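PDB 2JKS: bradyzoite surface antigen BSR4, which is a surface antigen of the bradyzoite stage of Toxoplasma gondii, built from two SRS domains, and binds zinc ions. Local coordinates for residues A[27-36]-A[154-162]; A[95-106]-A[117-128]. One frame throughout, in Å; residues are numbered along the deposited sequence.

Interaction 1 (A[27-36]-A[154-162]); sequences PPVSGSLTLS and ACKLTVNVE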
loop_
_atom_site.group_PDB
_atom_site.type_symbol
_atom_site.label_atom_id
_atom_site.label_comp_id
_atom_site.label_asym_id
_atom_site.label_seq_id
_atom_site.Cartn_x
_atom_site.Cartn_y
_atom_site.Cartn_z
ATOM N N PRO A 27 17.138 26.618 -3.981
ATOM C CA PRO A 27 16.482 25.338 -4.228
ATOM C C PRO A 27 15.092 25.285 -3.548
ATOM O O PRO A 27 14.791 26.133 -2.701
ATOM C CB PRO A 27 17.453 24.327 -3.580
ATOM C CG PRO A 27 18.213 25.144 -2.565
ATOM C CD PRO A 27 18.426 26.430 -3.294
ATOM N N PRO A 28 14.256 24.295 -3.915
ATOM C CA PRO A 28 12.961 24.174 -3.251
ATOM C C PRO A 28 13.143 23.946 -1.760
ATOM O O PRO A 28 13.986 23.149 -1.359
ATOM C CB PRO A 28 12.368 22.905 -3.867
ATOM C CG PRO A 28 13.080 22.713 -5.157
ATOM C CD PRO A 28 14.461 23.254 -4.934
ATOM N N VAL A 29 12.387 24.664 -0.936
ATOM C CA VAL A 29 12.309 24.294 0.457
ATOM C C VAL A 29 11.520 22.954 0.599
ATOM O O VAL A 29 10.390 22.830 0.109
ATOM C CB VAL A 29 11.840 25.451 1.355
ATOM C CG1 VAL A 29 10.478 26.019 0.906
ATOM C CG2 VAL A 29 11.802 25.010 2.770
ATOM N N SER A 30 12.137 21.966 1.243
ATOM C CA SER A 30 11.636 20.586 1.213
ATOM C C SER A 30 11.206 20.076 2.592
ATOM O O SER A 30 11.835 20.371 3.594
ATOM C CB SER A 30 12.694 19.644 0.611
ATOM O OG SER A 30 13.130 20.240 -0.617
ATOM N N GLY A 31 10.108 19.327 2.628
ATOM C CA GLY A 31 9.650 18.747 3.865
ATOM C C GLY A 31 8.797 17.561 3.495
ATOM O O GLY A 31 8.612 17.301 2.314
ATOM N N SER A 32 8.330 16.828 4.505
ATOM C CA SER A 32 7.627 15.549 4.278
ATOM C C SER A 32 6.494 15.469 5.221
ATOM O O SER A 32 6.503 16.141 6.233
ATOM C CB SER A 32 8.524 14.339 4.534
ATOM O OG SER A 32 9.467 14.294 3.501
ATOM N N LEU A 33 5.507 14.628 4.887
ATOM C CA LEU A 33 4.564 14.150 5.905
ATOM C C LEU A 33 4.126 12.739 5.507
ATOM O O LEU A 33 4.381 12.317 4.384
ATOM C CB LEU A 33 3.388 15.078 6.040
ATOM C CG LEU A 33 2.624 15.368 4.775
ATOM C CD1 LEU A 33 1.424 14.358 4.638
ATOM C CD2 LEU A 33 2.098 16.786 4.920
ATOM N N THR A 34 3.510 12.008 6.427
ATOM C CA THR A 34 3.147 10.607 6.175
ATOM C C THR A 34 1.660 10.401 6.366
ATOM O O THR A 34 1.098 10.864 7.375
ATOM C CB THR A 34 3.943 9.643 7.119
ATOM O OG1 THR A 34 5.328 9.787 6.829
ATOM C CG2 THR A 34 3.508 8.161 6.954
ATOM N N LEU A 35 1.010 9.740 5.403
ATOM C CA LEU A 35 -0.375 9.290 5.592
ATOM C C LEU A 35 -0.395 7.802 5.908
ATOM O O LEU A 35 0.444 7.030 5.430
ATOM C CB LEU A 35 -1.274 9.598 4.376
ATOM C CG LEU A 35 -1.463 11.078 4.033
ATOM C CD1 LEU A 35 -2.208 11.219 2.731
ATOM C CD2 LEU A 35 -2.162 11.853 5.182
ATOM N N SER A 36 -1.346 7.422 6.759
ATOM C CA SER A 36 -1.524 6.032 7.174
ATOM C C SER A 36 -2.878 5.871 7.863
ATOM O O SER A 36 -3.575 6.865 8.096
ATOM C CB SER A 36 -0.448 5.608 8.173
ATOM O OG SER A 36 -0.370 6.521 9.261
ATOM N N ALA A 154 10.384 27.826 -4.808
ATOM C CA ALA A 154 9.441 26.707 -4.742
ATOM C C ALA A 154 9.470 26.024 -3.368
ATOM O O ALA A 154 10.427 26.191 -2.614
ATOM C CB ALA A 154 9.774 25.713 -5.847
ATOM N N CYS A 155 8.395 25.301 -3.045
ATOM C CA CYS A 155 8.371 24.362 -1.917
ATOM C C CYS A 155 8.179 23.007 -2.512
ATOM O O CYS A 155 7.380 22.818 -3.448
ATOM C CB CYS A 155 7.152 24.586 -1.031
ATOM S SG CYS A 155 7.253 25.994 0.024
ATOM N N LYS A 156 8.863 22.044 -1.943
ATOM C CA LYS A 156 8.611 20.673 -2.318
ATOM C C LYS A 156 8.093 19.795 -1.134
ATOM O O LYS A 156 8.680 19.769 -0.069
ATOM C CB LYS A 156 9.886 20.123 -2.941
ATOM C CG LYS A 156 9.841 18.699 -3.266
ATOM C CD LYS A 156 11.234 18.211 -3.120
ATOM C CE LYS A 156 11.535 17.198 -4.184
ATOM N NZ LYS A 156 12.939 16.826 -4.023
ATOM N N LEU A 157 6.976 19.087 -1.343
ATOM C CA LEU A 157 6.412 18.254 -0.297
ATOM C C LEU A 157 6.452 16.793 -0.706
ATOM O O LEU A 157 5.856 16.429 -1.693
ATOM C CB LEU A 157 4.948 18.662 0.018
ATOM C CG LEU A 157 4.247 17.859 1.137
ATOM C CD1 LEU A 157 4.956 18.002 2.484
ATOM C CD2 LEU A 157 2.752 18.220 1.270
ATOM N N THR A 158 7.156 15.969 0.064
ATOM C CA THR A 158 7.087 14.542 -0.121
ATOM C C THR A 158 5.990 13.958 0.799
ATOM O O THR A 158 6.027 14.143 2.009
ATOM C CB THR A 158 8.454 13.866 0.132
ATOM O OG1 THR A 158 9.438 14.416 -0.773
ATOM C CG2 THR A 158 8.372 12.350 -0.048
ATOM N N VAL A 159 5.035 13.229 0.218
ATOM C CA VAL A 159 4.032 12.538 1.030
ATOM C C VAL A 159 4.294 11.043 0.908
ATOM O O VAL A 159 4.245 10.494 -0.183
ATOM C CB VAL A 159 2.593 12.864 0.568
ATOM C CG1 VAL A 159 1.447 12.078 1.387
ATOM C CG2 VAL A 159 2.361 14.487 0.443
ATOM N N ASN A 160 4.581 10.424 2.046
ATOM C CA ASN A 160 4.759 8.993 2.202
ATOM C C ASN A 160 3.402 8.450 2.564
ATOM O O ASN A 160 2.699 9.057 3.364
ATOM C CB ASN A 160 5.787 8.768 3.325
ATOM C CG ASN A 160 7.145 9.322 2.947
ATOM O OD1 ASN A 160 7.738 8.857 1.980
ATOM N ND2 ASN A 160 7.604 10.379 3.642
ATOM N N VAL A 161 2.999 7.364 1.922
ATOM C CA VAL A 161 1.754 6.686 2.237
ATOM C C VAL A 161 2.141 5.263 2.679
ATOM O O VAL A 161 2.755 4.522 1.908
ATOM C CB VAL A 161 0.798 6.643 1.018
ATOM C CG1 VAL A 161 -0.509 5.993 1.403
ATOM C CG2 VAL A 161 0.629 8.094 0.406
ATOM N N GLU A 162 1.860 4.941 3.939
ATOM C CA GLU A 162 2.211 3.622 4.477
ATOM C C GLU A 162 1.213 2.605 3.973
ATOM O O GLU A 162 0.023 2.894 3.904
ATOM C CB GLU A 162 2.200 3.640 5.995
ATOM C CG GLU A 162 3.195 4.660 6.535
ATOM C CD GLU A 162 3.419 4.577 8.032
ATOM O OE1 GLU A 162 2.620 3.934 8.733
ATOM O OE2 GLU A 162 4.403 5.182 8.506
HETATM O O HOH W 1 12.913 28.274 -3.157
HETATM O O HOH W 2 10.401 16.854 -0.103
HETATM O O HOH W 3 10.239 11.766 3.313
#
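Val29 and Lys156 stand at the start of a continuous ladder of eight backbone hydrogen bonds between segments 27-36 and 154-162, two parallel strands inclined at 19°. The N-H of Val29 reaches the carbonyl of Ala154, and Val29 O then takes the N-H of Lys156 (Lys156 N to Val29 O 2.7 Å). The same zigzag continues through Gly31, Leu33 and Leu35, each giving its N-H to the second strand and receiving one back, until Glu162 N closes it on Leu35 O at 2.9 Å with an angle of 172° at the hydrogen. CA-H...O contacts fill the intervals, among them Ser32 CA to Thr158 O at 3.1 Å.

In the first SRS domain this pairing places strand 29-35 at the margin of a six-stranded mixed sheet, where strand 152-161 joins it to strand 132-141.

Apolar groups gather on the face carrying Leu33, Leu35, Leu157 and Val159, which is turned to strand 41-47 of the other sheet. Leu33 has CG wedged between its backbone N and carbonyl carbon (chi1 55°); its CD2 meets Leu157 CD1 at 3.9 Å, while CD1 lies alongside Val159 CG1. Val159 CG1 also receives Leu35 CD1, at 4.0 Å. Cys155, tied to Cys16 by a disulfide, touches Val29 CG1 through its sulfur.

The opposite face is polar. One water links Gly31 O to Thr158 OG1, and another joins Ser32 OG to Asn160 ND2, accepting from the amide at 3.0 Å. Just past the end of its strand, Glu162 crosses Thr34 at about a right angle, its CG 3.5 Å from Thr34 CG2.

Interaction 2 (A[95-106]-A[117-128]); sequences LETDRIVNWKVN and KWSLELHNEDLP. With ZN (zinc ion), chain D; ZN (zinc ion), chain F.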
loop_
_atom_site.group_PDB
_atom_site.type_symbol
_atom_site.label_atom_id
_atom_site.label_comp_id
_atom_site.label_asym_id
_atom_site.label_seq_id
_atom_site.Cartn_x
_atom_site.Cartn_y
_atom_site.Cartn_z
ATOM N N LEU A 95 -0.818 4.342 -6.341
ATOM C CA LEU A 95 -1.278 3.542 -5.203
ATOM C C LEU A 95 -1.683 2.134 -5.608
ATOM O O LEU A 95 -1.861 1.236 -4.751
ATOM C CB LEU A 95 -2.439 4.241 -4.480
ATOM C CG LEU A 95 -2.010 5.563 -3.804
ATOM C CD1 LEU A 95 -3.166 6.226 -3.128
ATOM C CD2 LEU A 95 -0.804 5.415 -2.803
ATOM N N GLU A 96 -1.835 1.961 -6.923
ATOM C CA GLU A 96 -2.274 0.700 -7.531
ATOM C C GLU A 96 -3.607 0.250 -6.989
ATOM O O GLU A 96 -3.773 -0.917 -6.678
ATOM C CB GLU A 96 -1.240 -0.396 -7.343
ATOM C CG GLU A 96 -0.042 -0.229 -8.187
ATOM C CD GLU A 96 0.977 -1.280 -7.903
ATOM O OE1 GLU A 96 2.104 -0.915 -7.545
ATOM O OE2 GLU A 96 0.664 -2.483 -8.002
ATOM N N THR A 97 -4.548 1.182 -6.899
ATOM C CA THR A 97 -5.838 0.929 -6.293
ATOM C C THR A 97 -6.955 1.207 -7.295
ATOM O O THR A 97 -6.690 1.716 -8.382
ATOM C CB THR A 97 -5.996 1.691 -4.907
ATOM O OG1 THR A 97 -5.649 3.080 -5.056
ATOM C CG2 THR A 97 -5.091 1.044 -3.803
ATOM N N ASP A 98 -8.197 0.848 -6.948
ATOM C CA ASP A 98 -9.330 0.822 -7.907
ATOM C C ASP A 98 -10.114 2.112 -7.991
ATOM O O ASP A 98 -10.747 2.387 -9.000
ATOM C CB ASP A 98 -10.347 -0.276 -7.524
ATOM C CG ASP A 98 -9.749 -1.677 -7.518
ATOM O OD1 ASP A 98 -8.830 -1.963 -8.330
ATOM O OD2 ASP A 98 -10.224 -2.492 -6.695
ATOM N N ARG A 99 -10.117 2.868 -6.897
ATOM C CA ARG A 99 -10.927 4.071 -6.782
ATOM C C ARG A 99 -10.113 5.266 -7.307
ATOM O O ARG A 99 -8.917 5.364 -7.054
ATOM C CB ARG A 99 -11.320 4.282 -5.306
ATOM C CG ARG A 99 -12.522 5.204 -5.124
ATOM C CD ARG A 99 -12.845 5.512 -3.640
ATOM N NE ARG A 99 -12.337 6.842 -3.268
ATOM C CZ ARG A 99 -11.504 7.038 -2.269
ATOM N NH1 ARG A 99 -11.197 6.001 -1.497
ATOM N NH2 ARG A 99 -11.031 8.255 -1.998
ATOM N N ILE A 100 -10.758 6.150 -8.057
ATOM C CA ILE A 100 -10.136 7.410 -8.472
ATOM C C ILE A 100 -9.876 8.247 -7.211
ATOM O O ILE A 100 -10.794 8.469 -6.430
ATOM C CB ILE A 100 -11.089 8.202 -9.439
ATOM C CG1 ILE A 100 -11.382 7.402 -10.748
ATOM C CG2 ILE A 100 -10.607 9.641 -9.643
ATOM C CD1 ILE A 100 -10.393 7.541 -11.913
ATOM N N VAL A 101 -8.630 8.678 -6.980
ATOM C CA VAL A 101 -8.324 9.518 -5.800
ATOM C C VAL A 101 -7.505 10.715 -6.244
ATOM O O VAL A 101 -6.538 10.546 -6.983
ATOM C CB VAL A 101 -7.494 8.775 -4.661
ATOM C CG1 VAL A 101 -8.033 9.196 -3.283
ATOM C CG2 VAL A 101 -7.466 7.269 -4.831
ATOM N N ASN A 102 -7.897 11.918 -5.833
ATOM C CA ASN A 102 -7.161 13.103 -6.274
ATOM C C ASN A 102 -7.161 14.074 -5.138
ATOM O O ASN A 102 -8.072 14.054 -4.273
ATOM C CB ASN A 102 -7.845 13.838 -7.449
ATOM C CG ASN A 102 -8.145 12.978 -8.635
ATOM O OD1 ASN A 102 -9.317 12.693 -8.926
ATOM N ND2 ASN A 102 -7.116 12.623 -9.376
ATOM N N TRP A 103 -6.159 14.958 -5.151
ATOM C CA TRP A 103 -6.185 16.146 -4.310
ATOM C C TRP A 103 -7.373 16.975 -4.767
ATOM O O TRP A 103 -7.678 17.006 -5.943
ATOM C CB TRP A 103 -4.939 16.976 -4.522
ATOM C CG TRP A 103 -3.686 16.439 -3.859
ATOM C CD1 TRP A 103 -2.794 15.551 -4.383
ATOM C CD2 TRP A 103 -3.200 16.777 -2.557
ATOM N NE1 TRP A 103 -1.784 15.312 -3.493
ATOM C CE2 TRP A 103 -1.982 16.071 -2.369
ATOM C CE3 TRP A 103 -3.663 17.622 -1.536
ATOM C CZ2 TRP A 103 -1.193 16.193 -1.164
ATOM C CZ3 TRP A 103 -2.909 17.743 -0.364
ATOM C CH2 TRP A 103 -1.690 17.005 -0.180
ATOM N N LYS A 104 -8.016 17.650 -3.827
ATOM C CA LYS A 104 -9.198 18.439 -4.108
ATOM C C LYS A 104 -8.934 19.862 -3.693
ATOM O O LYS A 104 -8.550 20.116 -2.562
ATOM C CB LYS A 104 -10.392 17.930 -3.325
ATOM C CG LYS A 104 -11.022 16.730 -3.946
ATOM C CD LYS A 104 -12.074 16.215 -3.047
ATOM C CE LYS A 104 -12.679 14.923 -3.636
ATOM N NZ LYS A 104 -13.763 14.483 -2.719
ATOM N N VAL A 105 -9.185 20.782 -4.612
ATOM C CA VAL A 105 -9.146 22.202 -4.265
ATOM C C VAL A 105 -10.230 22.575 -3.209
ATOM O O VAL A 105 -11.365 22.077 -3.218
ATOM C CB VAL A 105 -9.179 23.093 -5.542
ATOM C CG1 VAL A 105 -10.543 23.188 -6.060
ATOM C CG2 VAL A 105 -8.608 24.473 -5.237
ATOM N N ASN A 106 -9.853 23.400 -2.253
ATOM C CA ASN A 106 -10.818 23.881 -1.302
ATOM C C ASN A 106 -11.495 25.113 -1.932
ATOM O O ASN A 106 -10.843 26.076 -2.367
ATOM C CB ASN A 106 -10.208 24.049 0.103
ATOM C CG ASN A 106 -9.648 22.693 0.679
ATOM O OD1 ASN A 106 -9.816 21.602 0.079
ATOM N ND2 ASN A 106 -9.005 22.766 1.842
ATOM N N LYS A 117 -5.588 26.224 -1.434
ATOM C CA LYS A 117 -5.428 25.118 -0.541
ATOM C C LYS A 117 -6.112 23.887 -1.149
ATOM O O LYS A 117 -7.126 24.017 -1.847
ATOM C CB LYS A 117 -5.958 25.462 0.846
ATOM C CG LYS A 117 -5.696 24.363 1.900
ATOM C CD LYS A 117 -6.031 24.894 3.274
ATOM C CE LYS A 117 -5.981 23.857 4.352
ATOM N NZ LYS A 117 -6.188 24.612 5.647
ATOM N N TRP A 118 -5.524 22.717 -0.880
ATOM C CA TRP A 118 -5.924 21.419 -1.398
ATOM C C TRP A 118 -5.937 20.421 -0.252
ATOM O O TRP A 118 -5.160 20.558 0.696
ATOM C CB TRP A 118 -4.979 20.904 -2.494
ATOM C CG TRP A 118 -4.851 21.812 -3.675
ATOM C CD1 TRP A 118 -5.602 21.783 -4.831
ATOM C CD2 TRP A 118 -3.937 22.893 -3.813
ATOM N NE1 TRP A 118 -5.189 22.784 -5.681
ATOM C CE2 TRP A 118 -4.165 23.476 -5.083
ATOM C CE3 TRP A 118 -2.902 23.414 -2.995
ATOM C CZ2 TRP A 118 -3.422 24.582 -5.542
ATOM C CZ3 TRP A 118 -2.165 24.496 -3.448
ATOM C CH2 TRP A 118 -2.420 25.070 -4.721
ATOM N N SER A 119 -6.791 19.403 -0.384
ATOM C CA SER A 119 -6.993 18.343 0.611
ATOM C C SER A 119 -6.894 17.017 -0.119
ATOM O O SER A 119 -7.430 16.908 -1.219
ATOM C CB SER A 119 -8.451 18.409 1.140
ATOM O OG SER A 119 -8.562 19.372 2.142
ATOM N N LEU A 120 -6.223 16.023 0.471
ATOM C CA LEU A 120 -6.196 14.657 -0.061
ATOM C C LEU A 120 -6.680 13.770 1.055
ATOM O O LEU A 120 -6.066 13.716 2.129
ATOM C CB LEU A 120 -4.794 14.235 -0.564
ATOM C CG LEU A 120 -4.556 12.737 -0.855
ATOM C CD1 LEU A 120 -5.475 12.264 -1.978
ATOM C CD2 LEU A 120 -3.057 12.425 -1.218
ATOM N N GLU A 121 -7.818 13.116 0.843
ATOM C CA GLU A 121 -8.366 12.243 1.888
ATOM C C GLU A 121 -8.304 10.796 1.377
ATOM O O GLU A 121 -8.998 10.429 0.460
ATOM C CB GLU A 121 -9.821 12.636 2.242
ATOM C CG GLU A 121 -10.514 11.602 3.146
ATOM C CD GLU A 121 -11.969 11.894 3.303
ATOM O OE1 GLU A 121 -12.712 11.859 2.280
ATOM O OE2 GLU A 121 -12.383 12.152 4.445
ATOM N N LEU A 122 -7.432 9.975 1.957
ATOM C CA LEU A 122 -7.499 8.578 1.618
ATOM C C LEU A 122 -8.576 7.861 2.417
ATOM O O LEU A 122 -8.893 8.279 3.535
ATOM C CB LEU A 122 -6.135 7.922 1.816
ATOM C CG LEU A 122 -5.003 8.607 1.067
ATOM C CD1 LEU A 122 -3.726 7.864 1.369
ATOM C CD2 LEU A 122 -5.273 8.684 -0.417
ATOM N N HIS A 123 -9.162 6.815 1.810
ATOM C CA HIS A 123 -10.110 5.899 2.457
ATOM C C HIS A 123 -9.323 4.587 2.688
ATOM O O HIS A 123 -8.239 4.379 2.120
ATOM C CB HIS A 123 -11.403 5.615 1.620
ATOM C CG HIS A 123 -12.261 6.829 1.324
ATOM N ND1 HIS A 123 -13.552 6.734 0.835
ATOM C CD2 HIS A 123 -12.028 8.154 1.486
ATOM C CE1 HIS A 123 -14.054 7.947 0.669
ATOM N NE2 HIS A 123 -13.159 8.822 1.086
ATOM N N ASN A 124 -9.849 3.697 3.523
ATOM C CA ASN A 124 -9.075 2.489 3.878
ATOM C C ASN A 124 -8.755 1.673 2.652
ATOM O O ASN A 124 -7.638 1.145 2.482
ATOM C CB ASN A 124 -9.787 1.686 4.965
ATOM C CG ASN A 124 -9.621 2.298 6.357
ATOM O OD1 ASN A 124 -8.659 3.043 6.647
ATOM N ND2 ASN A 124 -10.553 1.969 7.244
ATOM N N GLU A 125 -9.711 1.643 1.737
ATOM C CA GLU A 125 -9.559 0.889 0.491
ATOM C C GLU A 125 -8.503 1.489 -0.433
ATOM O O GLU A 125 -8.046 0.811 -1.376
ATOM C CB GLU A 125 -10.919 0.707 -0.218
ATOM C CG GLU A 125 -11.525 1.905 -0.994
ATOM C CD GLU A 125 -12.440 2.825 -0.142
ATOM O OE1 GLU A 125 -12.453 2.673 1.113
ATOM O OE2 GLU A 125 -13.151 3.700 -0.723
ATOM N N ASP A 126 -8.066 2.738 -0.137
ATOM C CA ASP A 126 -7.051 3.385 -0.967
ATOM C C ASP A 126 -5.649 3.030 -0.512
ATOM O O ASP A 126 -4.669 3.318 -1.214
ATOM C CB ASP A 126 -7.169 4.920 -0.976
ATOM C CG ASP A 126 -8.495 5.420 -1.520
ATOM O OD1 ASP A 126 -9.067 4.836 -2.458
ATOM O OD2 ASP A 126 -8.941 6.463 -1.031
ATOM N N LEU A 127 -5.537 2.472 0.687
ATOM C CA LEU A 127 -4.191 2.197 1.263
ATOM C C LEU A 127 -3.509 1.112 0.436
ATOM O O LEU A 127 -4.142 0.099 0.180
ATOM C CB LEU A 127 -4.304 1.794 2.731
ATOM C CG LEU A 127 -4.732 2.900 3.676
ATOM C CD1 LEU A 127 -4.843 2.295 5.086
ATOM C CD2 LEU A 127 -3.706 4.041 3.582
ATOM N N PRO A 128 -2.247 1.352 -0.028
ATOM C CA PRO A 128 -1.547 0.451 -0.969
ATOM C C PRO A 128 -1.076 -0.854 -0.290
ATOM O O PRO A 128 -1.093 -0.958 0.930
ATOM C CB PRO A 128 -0.351 1.313 -1.460
ATOM C CG PRO A 128 -0.077 2.234 -0.318
ATOM C CD PRO A 128 -1.436 2.556 0.276
HETATM ZN ZN ZN D . -14.383 5.003 0.329
HETATM ZN ZN ZN F . 3.183 -2.794 -7.345
HETATM O O HOH W 4 -8.359 -0.515 -4.244
HETATM O O HOH W 5 -13.040 12.166 -0.224
HETATM O O HOH W 6 -7.894 27.077 -3.213
HETATM O O HOH W 7 4.325 -3.008 -9.480
#
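Arg99 sends CG opposite its backbone N (chi1 -161°) and bends at chi3, carrying its guanidinium, as modelled, over the ring of His123, the planes 34° apart; NH1 sits too close to Asp126 for its exact position to be trusted. Glu125, folded at chi2, brings OE2 to the same site, where His123 ND1 and Glu125 OE2 bind one zinc ion at 2.0 and 2.1 Å. Asp126 forms a salt bridge with Arg99, equally doubtful in detail; more securely, Asp126 OD2 accepts the backbone N-H of His123 at 2.9 Å. His123 NE2 donates to Glu121 OE1 at 3.3 Å, close to the ring plane, which helps fix the imidazole's rotation.

Farther along, Leu120 CB sits over the centre of the Trp103 six-membered ring in a CH-pi contact, 3.6 Å from the centroid. Val101 CG1 packs against Leu122 CD2 at 4.0 Å, and Leu95 lies against Pro128. Backbone bonds join Lys104 and Ser119 in both directions, and Asn106 N reaches Lys117 O at 2.8 Å. Glu96 ends helix 91-95 in a Schellman motif and shares a second zinc ion with Asp205. Strands 104-105 and 116-121 form a beta hairpin of the first SRS domain, whose chain beyond its open end carries a His-Glu zinc site.

In the fold
Both contacts lie in the same SRS domain, with centres about 16 Å apart, and along the chain interaction 2 is nested within the loop closed by interaction 1. Each belongs to a different sheet: interaction 1 pairs an outermost strand of the six-stranded sheet with its neighbour, whereas 104-105 is outermost in the five-stranded sheet beside 116-121. The sheets face each other as a sandwich, and the two contacts meet where Val161 CG1 packs on Leu122 CD1 and Pro128 CD, both 3.7 Å away. The disulfide at Cys155 also joins the two sheets, and the zinc ion held by Glu96 in interaction 2 links this domain to the second SRS domain.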